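PDB 4QYT: glutathione-independent glyoxalase DJ-1 from Schizosaccharomyces pombe, which converts methylglyoxal to D-lactate in a single step without glutathione and helps protect the cell against reactive oxygen species. Local coordinates for residues K62-A67 against K72-A77; E101-K104 against W109-M112. All coordinates share one frame; numbering follows the deposited sequence. Where two conformers were deposited one is given.

Contact 1. Residues K62-A67 against K72-A77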
loop_
_atom_site.group_PDB
_atom_site.type_symbol
_atom_site.label_atom_id
_atom_site.label_comp_id
_atom_site.label_asym_id
_atom_site.label_seq_id
_atom_site.Cartn_x
_atom_site.Cartn_y
_atom_site.Cartn_z
ATOM N N LYS A 62 -15.458 -18.983 2.522
ATOM C CA LYS A 62 -16.493 -19.962 2.802
ATOM C C LYS A 62 -17.641 -19.899 1.812
ATOM O O LYS A 62 -18.454 -20.817 1.718
ATOM C CB LYS A 62 -16.991 -19.822 4.230
ATOM C CG LYS A 62 -15.918 -20.077 5.279
ATOM C CD LYS A 62 -16.403 -20.088 6.716
ATOM C CE LYS A 62 -15.205 -20.197 7.660
ATOM N NZ LYS A 62 -15.508 -19.893 9.077
ATOM N N GLU A 63 -17.697 -18.811 1.051
ATOM C CA GLU A 63 -18.670 -18.647 -0.030
ATOM C C GLU A 63 -18.390 -19.526 -1.235
ATOM O O GLU A 63 -19.237 -19.633 -2.142
ATOM C CB GLU A 63 -18.732 -17.208 -0.528
ATOM C CG GLU A 63 -19.190 -16.212 0.512
ATOM C CD GLU A 63 -18.944 -14.786 0.102
ATOM O OE1 GLU A 63 -18.994 -14.476 -1.112
ATOM O OE2 GLU A 63 -18.690 -13.947 1.002
ATOM N N ILE A 64 -17.190 -20.077 -1.335
ATOM C CA ILE A 64 -16.718 -20.757 -2.527
ATOM C C ILE A 64 -16.594 -22.230 -2.191
ATOM O O ILE A 64 -15.830 -22.572 -1.309
ATOM C CB ILE A 64 -15.376 -20.173 -3.003
ATOM C CG1 ILE A 64 -15.497 -18.661 -3.224
ATOM C CG2 ILE A 64 -14.945 -20.880 -4.276
ATOM C CD1 ILE A 64 -14.156 -17.952 -3.363
ATOM N N PRO A 65 -17.392 -23.117 -2.832
ATOM C CA PRO A 65 -17.565 -24.452 -2.258
ATOM C C PRO A 65 -16.392 -25.371 -2.445
ATOM O O PRO A 65 -16.330 -26.396 -1.767
ATOM C CB PRO A 65 -18.831 -24.961 -2.932
ATOM C CG PRO A 65 -18.908 -24.206 -4.227
ATOM C CD PRO A 65 -18.432 -22.827 -3.843
ATOM N N SER A 66 -15.490 -25.094 -3.376
ATOM C CA SER A 66 -14.332 -25.963 -3.615
ATOM C C SER A 66 -13.293 -25.186 -4.427
ATOM O O SER A 66 -13.585 -24.162 -5.005
ATOM C CB SER A 66 -14.744 -27.216 -4.421
ATOM O OG SER A 66 -15.021 -26.840 -5.756
ATOM N N ALA A 67 -12.092 -25.763 -4.487
ATOM C CA ALA A 67 -11.054 -25.223 -5.350
ATOM C C ALA A 67 -11.424 -25.258 -6.824
ATOM O O ALA A 67 -11.079 -24.348 -7.595
ATOM C CB ALA A 67 -9.711 -25.884 -5.085
ATOM N N LYS A 72 -13.292 -21.883 -11.490
ATOM C CA LYS A 72 -14.327 -21.420 -12.408
ATOM C C LYS A 72 -14.601 -19.922 -12.291
ATOM O O LYS A 72 -15.185 -19.337 -13.191
ATOM C CB LYS A 72 -15.642 -22.146 -12.152
ATOM C CG LYS A 72 -15.608 -23.618 -12.497
ATOM C CD LYS A 72 -16.883 -24.338 -12.094
ATOM C CE LYS A 72 -16.843 -25.835 -12.344
ATOM N NZ LYS A 72 -18.110 -26.452 -11.857
ATOM N N GLN A 73 -14.193 -19.309 -11.201
ATOM C CA GLN A 73 -14.465 -17.903 -10.909
ATOM C C GLN A 73 -13.272 -16.983 -11.107
ATOM O O GLN A 73 -13.475 -15.795 -11.411
ATOM C CB GLN A 73 -14.979 -17.739 -9.474
ATOM C CG GLN A 73 -16.293 -18.446 -9.222
ATOM C CD GLN A 73 -16.829 -18.157 -7.837
ATOM O OE1 GLN A 73 -16.963 -17.005 -7.434
ATOM N NE2 GLN A 73 -17.135 -19.205 -7.077
ATOM N N TYR A 74 -12.065 -17.469 -10.881
ATOM C CA TYR A 74 -10.867 -16.628 -10.836
ATOM C C TYR A 74 -9.788 -17.213 -11.707
ATOM O O TYR A 74 -9.664 -18.430 -11.855
ATOM C CB TYR A 74 -10.348 -16.483 -9.390
ATOM C CG TYR A 74 -11.304 -15.820 -8.471
ATOM C CD1 TYR A 74 -11.532 -14.448 -8.519
ATOM C CD2 TYR A 74 -11.989 -16.538 -7.521
ATOM C CE1 TYR A 74 -12.429 -13.829 -7.662
ATOM C CE2 TYR A 74 -12.876 -15.941 -6.656
ATOM C CZ TYR A 74 -13.126 -14.572 -6.748
ATOM O OH TYR A 74 -14.025 -13.999 -5.869
ATOM N N ASP A 75 -8.974 -16.321 -12.271
ATOM C CA ASP A 75 -7.815 -16.691 -13.072
ATOM C C ASP A 75 -6.483 -16.440 -12.401
ATOM O O ASP A 75 -5.467 -17.008 -12.823
ATOM C CB ASP A 75 -7.860 -15.915 -14.413
ATOM C CG ASP A 75 -9.175 -16.068 -15.087
ATOM O OD1 ASP A 75 -9.504 -17.226 -15.435
ATOM O OD2 ASP A 75 -9.957 -15.096 -15.108
ATOM N N ILE A 76 -6.453 -15.529 -11.429
ATOM C CA ILE A 76 -5.220 -15.186 -10.724
ATOM C C ILE A 76 -5.538 -15.287 -9.229
ATOM O O ILE A 76 -6.548 -14.775 -8.775
ATOM C CB ILE A 76 -4.724 -13.770 -11.072
ATOM C CG1 ILE A 76 -4.535 -13.587 -12.576
ATOM C CG2 ILE A 76 -3.443 -13.441 -10.303
ATOM C CD1 ILE A 76 -3.861 -12.286 -12.955
ATOM N N ALA A 77 -4.619 -15.941 -8.506
ATOM C CA ALA A 77 -4.694 -16.027 -7.048
ATOM C C ALA A 77 -3.470 -15.362 -6.463
ATOM O O ALA A 77 -2.363 -15.739 -6.832
ATOM C CB ALA A 77 -4.756 -17.475 -6.604
HETATM O O HOH W 1 -18.981 -18.781 -4.774
#
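Ile64 reaches across to two neighbouring side chains with two different branches. Its CD1 meets the Tyr74 ring at the edge, near the ring plane, 4.1 Å from CE2, while its CG2 methyl lies 3.9 Å from the amide nitrogen NE2 of Gln73. With CG1 anti to the carbonyl carbon (chi1 -55°) and the chain extended beyond it, the longer branch is carried to the tyrosine and CG2 is left for the glutamine. No direct hydrogen bond joins the segments; one water does, donating to Glu63 O at 2.8 Å and accepting from Gln73 NE2 at 3.0 Å. The contact closes the crossover from strand 59-60 through helix 67-73 to strand 76-79 of the DJ-1/PfpI alpha/beta sandwich, with Ser66 as N-cap of the helix, its OG bonded to Asp69 N. Farther out, polar partners fix the two groups that Ile64 touches. Gln73 NE2 also bonds Asp69, and its OE1 takes a bond from Arg59 NH1. Tyr74 OH is held by Asp35 and by the same Arg59 nitrogen, while the ring meets that of Phe70 with planes at about 45°. On helix 93-102, Phe94 packs against Ile64.

Contact 2. Residues E101-K104 against W109-M112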
loop_
_atom_site.group_PDB
_atom_site.type_symbol
_atom_site.label_atom_id
_atom_site.label_comp_id
_atom_site.label_asym_id
_atom_site.label_seq_id
_atom_site.Cartn_x
_atom_site.Cartn_y
_atom_site.Cartn_z
ATOM N N GLU A 101 -3.871 -26.398 -8.031
ATOM C CA GLU A 101 -4.655 -26.483 -9.248
ATOM C C GLU A 101 -4.170 -25.522 -10.307
ATOM O O GLU A 101 -4.158 -25.841 -11.505
ATOM C CB GLU A 101 -6.134 -26.203 -8.973
ATOM C CG GLU A 101 -7.009 -26.216 -10.212
ATOM C CD GLU A 101 -6.963 -27.528 -10.979
ATOM O OE1 GLU A 101 -6.929 -28.607 -10.309
ATOM O OE2 GLU A 101 -7.182 -27.474 -12.230
ATOM N N PHE A 102 -3.811 -24.308 -9.888
ATOM C CA PHE A 102 -3.435 -23.294 -10.834
ATOM C C PHE A 102 -2.058 -23.520 -11.426
ATOM O O PHE A 102 -1.774 -23.054 -12.520
ATOM C CB PHE A 102 -3.492 -21.896 -10.200
ATOM C CG PHE A 102 -4.846 -21.245 -10.151
ATOM C CD1 PHE A 102 -6.018 -21.953 -10.194
ATOM C CD2 PHE A 102 -4.934 -19.867 -10.058
ATOM C CE1 PHE A 102 -7.229 -21.315 -10.165
ATOM C CE2 PHE A 102 -6.142 -19.222 -10.008
ATOM C CZ PHE A 102 -7.293 -19.949 -10.065
ATOM N N TYR A 103 -1.150 -24.166 -10.680
ATOM C CA TYR A 103 0.263 -24.210 -11.085
ATOM C C TYR A 103 0.386 -24.904 -12.432
ATOM O O TYR A 103 -0.100 -26.003 -12.646
ATOM C CB TYR A 103 1.103 -24.913 -10.036
ATOM C CG TYR A 103 2.593 -24.828 -10.302
ATOM C CD1 TYR A 103 3.266 -23.630 -10.198
ATOM C CD2 TYR A 103 3.303 -25.916 -10.773
ATOM C CE1 TYR A 103 4.612 -23.500 -10.475
ATOM C CE2 TYR A 103 4.669 -25.813 -11.040
ATOM C CZ TYR A 103 5.308 -24.597 -10.897
ATOM O OH TYR A 103 6.652 -24.490 -11.176
ATOM N N LYS A 104 1.104 -24.246 -13.335
ATOM C CA LYS A 104 1.351 -24.733 -14.688
ATOM C C LYS A 104 0.094 -24.885 -15.524
ATOM O O LYS A 104 0.160 -25.437 -16.597
ATOM C CB LYS A 104 2.163 -26.023 -14.700
ATOM C CG LYS A 104 3.625 -25.783 -14.460
ATOM C CD LYS A 104 4.460 -27.045 -14.520
ATOM C CE LYS A 104 4.588 -27.466 -15.956
ATOM N NZ LYS A 104 5.623 -28.522 -16.101
ATOM N N TRP A 109 -2.618 -17.880 -13.049
ATOM C CA TRP A 109 -1.413 -17.218 -12.532
ATOM C C TRP A 109 -1.519 -17.186 -11.006
ATOM O O TRP A 109 -2.622 -16.996 -10.454
ATOM C CB TRP A 109 -1.297 -15.783 -13.069
ATOM C CG TRP A 109 -1.283 -15.706 -14.572
ATOM C CD1 TRP A 109 -2.366 -15.568 -15.416
ATOM C CD2 TRP A 109 -0.157 -15.935 -15.421
ATOM N NE1 TRP A 109 -1.967 -15.670 -16.735
ATOM C CE2 TRP A 109 -0.618 -15.893 -16.753
ATOM C CE3 TRP A 109 1.205 -16.178 -15.191
ATOM C CZ2 TRP A 109 0.219 -16.076 -17.828
ATOM C CZ3 TRP A 109 2.035 -16.348 -16.292
ATOM C CH2 TRP A 109 1.542 -16.233 -17.565
ATOM N N ILE A 110 -0.362 -17.365 -10.357
ATOM C CA ILE A 110 -0.271 -17.324 -8.889
ATOM C C ILE A 110 0.759 -16.289 -8.513
ATOM O O ILE A 110 1.866 -16.281 -9.083
ATOM C CB ILE A 110 0.214 -18.691 -8.347
ATOM C CG1 ILE A 110 -0.676 -19.860 -8.811
ATOM C CG2 ILE A 110 0.286 -18.657 -6.819
ATOM C CD1 ILE A 110 0.109 -21.138 -8.865
ATOM N N GLY A 111 0.430 -15.420 -7.542
ATOM C CA GLY A 111 1.423 -14.544 -6.974
ATOM C C GLY A 111 1.551 -14.779 -5.482
ATOM O O GLY A 111 0.528 -14.918 -4.799
ATOM N N MET A 112 2.783 -14.739 -4.980
ATOM C CA MET A 112 3.008 -14.805 -3.519
ATOM C C MET A 112 4.073 -13.787 -3.143
ATOM O O MET A 112 5.106 -13.684 -3.818
ATOM C CB MET A 112 3.543 -16.185 -3.110
ATOM C CG MET A 112 2.634 -17.332 -3.517
ATOM S SD MET A 112 3.418 -18.903 -3.079
ATOM C CE MET A 112 2.230 -20.036 -3.773
#
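Ile110 points from its strand toward the end of helix 93-102 and meets two consecutive residues there, Phe102 and Tyr103. Its CG1 lies 3.7 Å from Phe102 CB, and CD1 carries on to the backbone, 3.7 Å from Tyr103 N and 3.8 Å from Tyr103 CA. The longer branch of the isoleucine stands anti to its own carbonyl carbon (chi1 -56°), which sends CD1 into the bend where the chain leaves the helix. Tyr103 is the first residue there to depart from helical backbone angles.

The two aromatic rings diverge from this point. The Phe102 ring runs across the start of strand 109-112, not along it, and turns an edge to Trp109 O, which lies in the ring plane, 3.7 Å from CD2 and 4.2 Å from CE2. Tyr103 swings its CG anti to the backbone N (chi1 -172°), taking its ring to another side of the isoleucine. Its CB is 4.1 Å from Ile110 CD1, a methyl that sits near the ring plane at the edge, not over a face. Trp109 takes part through its carbonyl, since its side chain starts off away from the helix end.

This is helix-to-sheet packing in the DJ-1/PfpI fold, where helix 93-102 turns back into the parallel strand 109-112. Leu158 of the adjacent strand touches both Tyr103 and Ile110, and Asn157 bonds Phe102 O, at the last turn of the helix, and Lys104 N just past it.

No hydrogen bond spans the two segments, so apolar contact dominates. The in-plane approach of Trp109 O places a carbonyl oxygen beside the weakly positive hydrogens of the Phe102 rim, probably a mildly favourable electrostatic contact, while that oxygen's hydrogen bond goes to Ala77 N in the sheet.

In the fold
From the N terminus the chain lays down strands 7-12 and 34-39 before strand 59-60 leads into contact 1, which closes over helix 67-73 as the chain enters strand 76-79. Contact 2 opens only later, at the end of helix 93-102, and closes the short loop into strand 109-112; the two are in series, neither nested nor crossed. Their centres are about 13 Å apart, yet they meet in the central sheet, where strands 76-79 and 109-112 are neighbours: Ala77 O probably bonds Gly111 N at 2.9 Å. The Phe102 ring adds a packing link, its CZ lying 3.3 Å from Tyr74 O. Together they tie two successive helix-to-strand connections to adjacent parallel strands.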